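Local structure of putative polysaccharide deacetylase (Bdellovibrio bacteriovorus HD100, 5JP6) at residues S143-D148 and E193-A198; N323-G328 and R355-V360. The protein probably hydrolyses carbon-nitrogen but not peptide bonds, as a zinc-binding peptidoglycan deacetylase of carbohydrate esterase family 4. The protein carries 1 engineered substitution. All blocks are in the same frame, centred on the assembly; numbering follows the deposited sequence. Where two conformers were deposited one is given.

Contact 1 of 2, residues S143-D148 and E193-A198; sequences SFRFPD and EVNAKA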
ATOM      1  N   SER A 143     -23.625  -4.747   6.012  1.00 36.13           N
ATOM      2  CA  SER A 143     -24.816  -4.544   5.153  1.00 39.07           C
ATOM      3  C   SER A 143     -25.350  -3.147   5.397  1.00 37.26           C
ATOM      4  O   SER A 143     -26.516  -2.940   5.719  1.00 59.73           O
ATOM      5  CB  SER A 143     -25.886  -5.570   5.440  1.00 47.88           C
ATOM      6  OG  SER A 143     -25.977  -5.662   6.815  1.00 58.57           O
ATOM      7  N   PHE A 144     -24.472  -2.193   5.223  1.00 30.95           N
ATOM      8  CA  PHE A 144     -24.808  -0.764   5.195  1.00 30.53           C
ATOM      9  C   PHE A 144     -24.190  -0.197   3.935  1.00 29.14           C
ATOM     10  O   PHE A 144     -23.359  -0.851   3.301  1.00 30.12           O
ATOM     11  CB  PHE A 144     -24.317   0.001   6.441  1.00 29.52           C
ATOM     12  CG  PHE A 144     -22.828   0.069   6.577  1.00 30.52           C
ATOM     13  CD1 PHE A 144     -22.113  -0.934   7.258  1.00 28.32           C
ATOM     14  CD2 PHE A 144     -22.123   1.101   5.975  1.00 32.04           C
ATOM     15  CE1 PHE A 144     -20.729  -0.889   7.326  1.00 29.75           C
ATOM     16  CE2 PHE A 144     -20.751   1.178   6.088  1.00 29.09           C
ATOM     17  CZ  PHE A 144     -20.047   0.205   6.762  1.00 25.38           C
ATOM     18  N   ARG A 145     -24.540   1.035   3.628  1.00 29.55           N
ATOM     19  CA  ARG A 145     -24.056   1.676   2.424  1.00 29.10           C
ATOM     20  C   ARG A 145     -23.682   3.123   2.750  1.00 25.35           C
ATOM     21  O   ARG A 145     -24.545   3.882   3.216  1.00 31.49           O
ATOM     22  CB  ARG A 145     -25.151   1.637   1.369  1.00 37.81           C
ATOM     23  CG  ARG A 145     -24.834   2.285   0.045  1.00 41.90           C
ATOM     24  CD  ARG A 145     -26.043   2.176  -0.879  1.00 48.81           C
ATOM     25  NE  ARG A 145     -25.764   2.670  -2.225  1.00 50.16           N
ATOM     26  CZ  ARG A 145     -25.762   3.959  -2.579  1.00 51.27           C
ATOM     27  NH1 ARG A 145     -26.011   4.913  -1.683  1.00 49.78           N
ATOM     28  NH2 ARG A 145     -25.494   4.303  -3.841  1.00 51.91           N
ATOM     29  N   PHE A 146     -22.431   3.510   2.539  1.00 25.07           N
ATOM     30  CA  PHE A 146     -22.056   4.912   2.608  1.00 24.57           C
ATOM     31  C   PHE A 146     -22.761   5.609   1.400  1.00 24.01           C
ATOM     32  O   PHE A 146     -22.833   5.053   0.292  1.00 24.82           O
ATOM     33  CB  PHE A 146     -20.517   5.111   2.475  1.00 23.55           C
ATOM     34  CG  PHE A 146     -19.712   4.707   3.695  1.00 23.69           C
ATOM     35  CD1 PHE A 146     -19.765   5.477   4.864  1.00 23.67           C
ATOM     36  CD2 PHE A 146     -18.861   3.584   3.685  1.00 22.57           C
ATOM     37  CE1 PHE A 146     -19.003   5.140   5.962  1.00 27.09           C
ATOM     38  CE2 PHE A 146     -18.119   3.265   4.822  1.00 22.25           C
ATOM     39  CZ  PHE A 146     -18.197   4.033   5.941  1.00 23.13           C
ATOM     40  N   PRO A 147     -23.257   6.841   1.604  1.00 25.93           N
ATOM     41  CA  PRO A 147     -23.763   7.600   0.447  1.00 26.86           C
ATOM     42  C   PRO A 147     -22.681   7.924  -0.543  1.00 26.22           C
ATOM     43  O   PRO A 147     -21.506   8.045  -0.181  1.00 25.97           O
ATOM     44  CB  PRO A 147     -24.308   8.898   1.072  1.00 32.44           C
ATOM     45  CG  PRO A 147     -23.657   9.018   2.409  1.00 39.18           C
ATOM     46  CD  PRO A 147     -23.202   7.647   2.847  1.00 27.77           C
ATOM     47  N   ASP A 148     -23.048   8.079  -1.815  1.00 26.93           N
ATOM     48  CA  ASP A 148     -22.097   8.665  -2.736  1.00 25.84           C
ATOM     49  C   ASP A 148     -21.643  10.045  -2.245  1.00 24.20           C
ATOM     50  O   ASP A 148     -22.447  10.870  -1.775  1.00 27.94           O
ATOM     51  CB  ASP A 148     -22.732   8.865  -4.117  1.00 28.75           C
ATOM     52  CG  ASP A 148     -23.080   7.558  -4.832  1.00 29.43           C
ATOM     53  OD1 ASP A 148     -22.453   6.509  -4.582  1.00 28.77           O
ATOM     54  OD2 ASP A 148     -24.016   7.611  -5.670  1.00 37.01           O
ATOM     55  N   GLU A 193     -18.693  -3.509  -1.002  1.00 21.09           N
ATOM     56  CA  GLU A 193     -19.810  -3.962  -0.153  1.00 24.69           C
ATOM     57  C   GLU A 193     -20.561  -2.811   0.502  1.00 23.01           C
ATOM     58  O   GLU A 193     -21.771  -2.942   0.792  1.00 25.99           O
ATOM     59  CB  GLU A 193     -19.287  -4.835   1.054  1.00 29.02           C
ATOM     60  CG  GLU A 193     -18.902  -6.176   0.690  1.00 34.78           C
ATOM     61  CD  GLU A 193     -18.266  -6.955   1.839  1.00 30.84           C
ATOM     62  OE1 GLU A 193     -17.669  -6.458   2.880  1.00 27.87           O
ATOM     63  OE2 GLU A 193     -18.305  -8.121   1.612  1.00 37.79           O
ATOM     64  N   VAL A 194     -19.829  -1.728   0.785  1.00 21.24           N
ATOM     65  CA  VAL A 194     -20.397  -0.591   1.505  1.00 23.06           C
ATOM     66  C   VAL A 194     -20.438   0.696   0.653  1.00 21.51           C
ATOM     67  O   VAL A 194     -20.640   1.803   1.177  1.00 22.44           O
ATOM     68  CB  VAL A 194     -19.665  -0.374   2.849  1.00 24.33           C
ATOM     69  CG1 VAL A 194     -19.809  -1.601   3.735  1.00 26.11           C
ATOM     70  CG2 VAL A 194     -18.191   0.010   2.636  1.00 23.05           C
ATOM     71  N   ASN A 195     -20.232   0.549  -0.655  1.00 21.73           N
ATOM     72  CA  ASN A 195     -20.289   1.685  -1.604  1.00 21.63           C
ATOM     73  C   ASN A 195     -19.238   2.740  -1.332  1.00 21.61           C
ATOM     74  O   ASN A 195     -19.456   3.887  -1.638  1.00 26.18           O
ATOM     75  CB  ASN A 195     -21.676   2.306  -1.642  1.00 23.91           C
ATOM     76  CG  ASN A 195     -21.850   3.303  -2.757  1.00 25.40           C
ATOM     77  OD1 ASN A 195     -21.486   3.028  -3.900  1.00 27.44           O
ATOM     78  ND2 ASN A 195     -22.387   4.480  -2.439  1.00 26.21           N
ATOM     79  N   ALA A 196     -18.094   2.336  -0.777  1.00 20.89           N
ATOM     80  CA  ALA A 196     -16.995   3.260  -0.554  1.00 21.17           C
ATOM     81  C   ALA A 196     -16.090   3.323  -1.770  1.00 20.58           C
ATOM     82  O   ALA A 196     -15.764   2.289  -2.362  1.00 21.28           O
ATOM     83  CB  ALA A 196     -16.168   2.878   0.662  1.00 22.16           C
ATOM     84  N   LYS A 197     -15.655   4.536  -2.114  1.00 21.27           N
ATOM     85  CA  LYS A 197     -14.669   4.717  -3.181  1.00 20.83           C
ATOM     86  C   LYS A 197     -13.386   5.191  -2.519  1.00 19.31           C
ATOM     87  O   LYS A 197     -13.411   5.773  -1.443  1.00 22.84           O
ATOM     88  CB  LYS A 197     -15.163   5.742  -4.200  1.00 22.40           C
ATOM     89  CG  LYS A 197     -16.486   5.370  -4.841  1.00 23.71           C
ATOM     90  CD  LYS A 197     -16.389   4.093  -5.655  1.00 24.24           C
ATOM     91  CE  LYS A 197     -17.701   3.804  -6.392  1.00 27.36           C
ATOM     92  NZ  LYS A 197     -18.866   3.591  -5.459  1.00 27.69           N
ATOM     93  N   ALA A 198     -12.270   4.977  -3.202  1.00 18.44           N
ATOM     94  CA  ALA A 198     -10.944   5.292  -2.665  1.00 17.82           C
ATOM     95  C   ALA A 198     -10.000   5.761  -3.756  1.00 17.88           C
ATOM     96  O   ALA A 198     -10.287   5.636  -4.937  1.00 18.53           O
ATOM     97  CB  ALA A 198     -10.367   4.053  -1.965  1.00 18.95           C
TER
HETATM   98  O   HOH W   1     -19.504   6.482  -1.132  1.00 31.81           O
HETATM   99  O   HOH W   2     -19.711   6.282  -4.757  1.00 32.62           O
HETATM  100  O   HOH W   3     -22.732   4.129  -6.104  1.00 44.34           O

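Contact 2 of 2, residues N323-G328 and R355-V360; sequences NVESQG and RGYSVV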
ATOM      1  N   ASN A 323      -6.555   8.011  15.243  1.00 21.78           N
ATOM      2  CA  ASN A 323      -6.074   9.114  14.443  1.00 22.41           C
ATOM      3  C   ASN A 323      -7.198   9.745  13.654  1.00 21.79           C
ATOM      4  O   ASN A 323      -7.224  10.958  13.471  1.00 24.40           O
ATOM      5  CB  ASN A 323      -4.930   8.671  13.535  1.00 21.73           C
ATOM      6  CG  ASN A 323      -3.624   8.512  14.284  1.00 24.74           C
ATOM      7  OD1 ASN A 323      -3.448   9.027  15.388  1.00 30.28           O
ATOM      8  ND2 ASN A 323      -2.694   7.773  13.679  1.00 25.52           N
ATOM      9  N   VAL A 324      -8.116   8.926  13.135  1.00 21.42           N
ATOM     10  CA  VAL A 324      -9.316   9.491  12.483  1.00 21.62           C
ATOM     11  C   VAL A 324     -10.027  10.418  13.455  1.00 21.75           C
ATOM     12  O   VAL A 324     -10.346  11.573  13.107  1.00 25.06           O
ATOM     13  CB  VAL A 324     -10.300   8.378  12.008  1.00 22.26           C
ATOM     14  CG1 VAL A 324     -11.638   8.973  11.613  1.00 23.57           C
ATOM     15  CG2 VAL A 324      -9.685   7.577  10.847  1.00 21.49           C
ATOM     16  N   GLU A 325     -10.270   9.932  14.678  1.00 22.40           N
ATOM     17  CA  GLU A 325     -11.003  10.722  15.661  1.00 24.90           C
ATOM     18  C   GLU A 325     -10.276  11.984  16.087  1.00 25.32           C
ATOM     19  O   GLU A 325     -10.920  13.048  16.258  1.00 28.78           O
ATOM     20  CB  GLU A 325     -11.356   9.849  16.865  1.00 24.59           C
ATOM     21  CG  GLU A 325     -12.254   8.674  16.564  1.00 28.27           C
ATOM     22  CD  GLU A 325     -13.741   8.950  16.558  1.00 31.29           C
ATOM     23  OE1 GLU A 325     -14.164  10.105  16.383  1.00 34.17           O
ATOM     24  OE2 GLU A 325     -14.504   7.955  16.732  1.00 29.78           O
ATOM     25  N   SER A 326      -8.956  11.875  16.248  1.00 25.87           N
ATOM     26  CA  SER A 326      -8.083  12.988  16.633  1.00 26.64           C
ATOM     27  C   SER A 326      -8.119  14.136  15.611  1.00 26.58           C
ATOM     28  O   SER A 326      -8.202  15.309  15.940  1.00 30.14           O
ATOM     29  CB  SER A 326      -6.635  12.497  16.648  1.00 32.80           C
ATOM     30  OG  SER A 326      -6.316  12.039  17.896  1.00 45.71           O
ATOM     31  N   GLN A 327      -7.998  13.742  14.347  1.00 26.80           N
ATOM     32  CA  GLN A 327      -8.005  14.689  13.243  1.00 27.25           C
ATOM     33  C   GLN A 327      -9.398  15.194  12.899  1.00 25.52           C
ATOM     34  O   GLN A 327      -9.548  16.340  12.463  1.00 29.22           O
ATOM     35  CB  GLN A 327      -7.362  14.065  11.999  1.00 25.23           C
ATOM     36  CG  GLN A 327      -5.890  13.825  12.145  1.00 25.21           C
ATOM     37  CD  GLN A 327      -5.114  15.122  12.226  1.00 27.73           C
ATOM     38  OE1 GLN A 327      -5.284  16.016  11.391  1.00 29.76           O
ATOM     39  NE2 GLN A 327      -4.307  15.252  13.243  1.00 36.82           N
ATOM     40  N   GLY A 328     -10.398  14.317  13.002  1.00 25.17           N
ATOM     41  CA  GLY A 328     -11.790  14.659  12.727  1.00 26.14           C
ATOM     42  C   GLY A 328     -12.236  14.586  11.284  1.00 24.85           C
ATOM     43  O   GLY A 328     -13.436  14.519  10.999  1.00 27.87           O
ATOM     44  N   ARG A 355     -19.019   5.475  13.861  1.00 23.16           N
ATOM     45  CA  ARG A 355     -18.497   6.706  14.453  1.00 23.41           C
ATOM     46  C   ARG A 355     -18.999   7.978  13.792  1.00 25.68           C
ATOM     47  O   ARG A 355     -18.615   9.066  14.224  1.00 28.45           O
ATOM     48  CB  ARG A 355     -16.963   6.653  14.492  1.00 23.45           C
ATOM     49  CG  ARG A 355     -16.456   5.533  15.395  1.00 22.30           C
ATOM     50  CD  ARG A 355     -15.002   5.199  15.124  1.00 24.06           C
ATOM     51  NE  ARG A 355     -14.517   4.093  15.956  1.00 22.64           N
ATOM     52  CZ  ARG A 355     -13.715   4.192  17.006  1.00 22.28           C
ATOM     53  NH1 ARG A 355     -13.325   5.366  17.462  1.00 25.41           N
ATOM     54  NH2 ARG A 355     -13.354   3.090  17.645  1.00 24.03           N
ATOM     55  N   GLY A 356     -19.825   7.840  12.747  1.00 25.24           N
ATOM     56  CA  GLY A 356     -20.461   8.970  12.088  1.00 26.58           C
ATOM     57  C   GLY A 356     -19.665   9.593  10.971  1.00 24.73           C
ATOM     58  O   GLY A 356     -19.962  10.710  10.537  1.00 29.03           O
ATOM     59  N   TYR A 357     -18.674   8.861  10.473  1.00 24.17           N
ATOM     60  CA  TYR A 357     -17.814   9.362   9.413  1.00 24.13           C
ATOM     61  C   TYR A 357     -18.411   8.943   8.025  1.00 23.63           C
ATOM     62  O   TYR A 357     -19.116   7.915   7.908  1.00 27.54           O
ATOM     63  CB  TYR A 357     -16.328   8.926   9.623  1.00 24.61           C
ATOM     64  CG  TYR A 357     -15.637   9.587  10.794  1.00 24.63           C
ATOM     65  CD1 TYR A 357     -15.722   9.055  12.086  1.00 27.76           C
ATOM     66  CD2 TYR A 357     -14.908  10.767  10.637  1.00 28.72           C
ATOM     67  CE1 TYR A 357     -15.140   9.701  13.148  1.00 30.14           C
ATOM     68  CE2 TYR A 357     -14.339  11.392  11.727  1.00 31.57           C
ATOM     69  CZ  TYR A 357     -14.475  10.868  12.977  1.00 30.81           C
ATOM     70  OH  TYR A 357     -13.867  11.484  14.062  1.00 36.17           O
ATOM     71  N   SER A 358     -18.123   9.746   6.993  1.00 25.06           N
ATOM     72  CA  SER A 358     -18.489   9.443   5.624  0.50 25.33           C
ATOM     73  C   SER A 358     -17.222   9.390   4.748  1.00 24.00           C
ATOM     74  O   SER A 358     -16.262  10.107   4.987  1.00 24.81           O
ATOM     75  CB  SER A 358     -19.418  10.532   5.077  0.50 28.30           C
ATOM     76  OG  SER A 358     -20.552  10.650   5.893  0.50 34.04           O
ATOM     77  N   VAL A 359     -17.216   8.503   3.744  1.00 22.17           N
ATOM     78  CA  VAL A 359     -16.100   8.339   2.872  1.00 22.32           C
ATOM     79  C   VAL A 359     -16.246   9.202   1.618  1.00 23.24           C
ATOM     80  O   VAL A 359     -17.280   9.168   0.953  1.00 25.95           O
ATOM     81  CB  VAL A 359     -15.886   6.864   2.484  1.00 22.19           C
ATOM     82  CG1 VAL A 359     -14.775   6.727   1.431  1.00 23.72           C
ATOM     83  CG2 VAL A 359     -15.545   6.035   3.722  1.00 23.42           C
ATOM     84  N   VAL A 360     -15.215   9.989   1.324  1.00 20.92           N
ATOM     85  CA  VAL A 360     -15.214  10.916   0.188  1.00 21.04           C
ATOM     86  C   VAL A 360     -14.179  10.502  -0.833  1.00 21.69           C
ATOM     87  O   VAL A 360     -13.041  10.198  -0.479  1.00 21.59           O
ATOM     88  CB  VAL A 360     -14.868  12.343   0.663  1.00 22.14           C
ATOM     89  CG1 VAL A 360     -14.656  13.290  -0.491  1.00 24.91           C
ATOM     90  CG2 VAL A 360     -15.973  12.849   1.587  1.00 25.17           C
TER

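Contact 1 of 2, residues S143-D148 and E193-A198
The Schellman motif that ends helix 183-193 meets the loop 143-148 through Asn-195, its positive-phi C-prime residue, and Val-194 just before it. The amide nitrogen ND2 of Asn-195 spends both its N-H groups on the loop. One runs to Phe-146 O at 2.8 Å, nearly straight (169°); the other reaches Asp-148 OD1 at 3.0 Å, from above the carboxylate plane. CG of Asn-195 stands anti to the backbone N (chi1 -170°), and the amide lies stacked against one face of the Arg-145 guanidinium, its ND2 over the centre, 3.4 Å from Arg-145 CZ. Asn-195 ND2 and Arg-145 NH2 are both donors, so this is a stack and not a hydrogen bond. In this NodB-type deacetylase the motif turns the chain from helix 183-193 toward the parallel strand 199-202, and the loop leads into strand 150-153 of the same sheet. Phe-146 N adds a backbone bond to Val-194 O of 2.8 Å. Val-194 divides its methyls: CG1 lies over the face of the Phe-144 ring, 3.8 Å from its centroid, while CG2 packs beside Phe-146 CD2. The Phe-144 ring also stacks with Tyr-353 of helix 339-354. One water donates to both Pro-147 O and Asn-195 O.

Contact 2 of 2, residues N323-G328 and R355-V360
A mixed contact, part aromatic and part ionic, joins the C-terminal turn of helix 313-327 to the link between helix 339-354 and strand 358-364, and Tyr-357 stands at its middle. CG1, anti to the backbone N (chi1 168°), is the methyl of Val-324 that sits over the centre of the Tyr-357 ring, 3.6 Å from the centroid and only 12° off the normal, a well-centred CH-pi contact. Gly-328 O approaches the ring at its edge, 3.3 Å from Tyr-357 CE2. The phenol hydroxyl of Tyr-357 donates to Glu-325 OE1 at 2.7 Å, meeting the carboxylate from above its plane. Within the NodB homology region, whose strands form a parallel sheet, these pieces belong to successive helix-to-strand connections: Gly-328, with positive phi, leaves helix 313-327 ahead of strand 330-335, and a Schellman motif at Gly-356 ends helix 339-354. The second carboxylate oxygen faces the arginine. Glu-325 OE2 uses its anti lone pair to accept from Arg-355 NH1 at 2.9 Å, near the guanidinium plane, in a salt bridge. The glutamate chain bends at chi2 (-85°), which turns CD back toward both partners, and the two groups hold its two oxygens separately. Arg-355 NE has a second acid, Glu-351 of helix 339-354, and Lys-169 makes a cation-pi contact with the Tyr-357 ring.

Overall arrangement
Contact 1 and contact 2 illustrate how helix ends are tied down around a parallel sheet: both are partly buried, about 15 Å apart between centres and on the same side of the chain's centre. Each sets largely buried valine and aromatic side chains beside more accessible polar groups, but these groups differ. In 143-148 with 193-198 a side-chain amide, a backbone bond and bridging waters supply the polar links, whereas in 323-328 with 355-360 a carboxylate is shared between a phenol and a guanidinium. Helix 339-354 borders both, its Leu-352 touching Phe-146 as well as Val-324 and Tyr-357. The contacts also meet directly, Phe-146 CE1 lying 3.4 Å from Tyr-357 O, and Val-359 packing against Phe-146 and Ala-196.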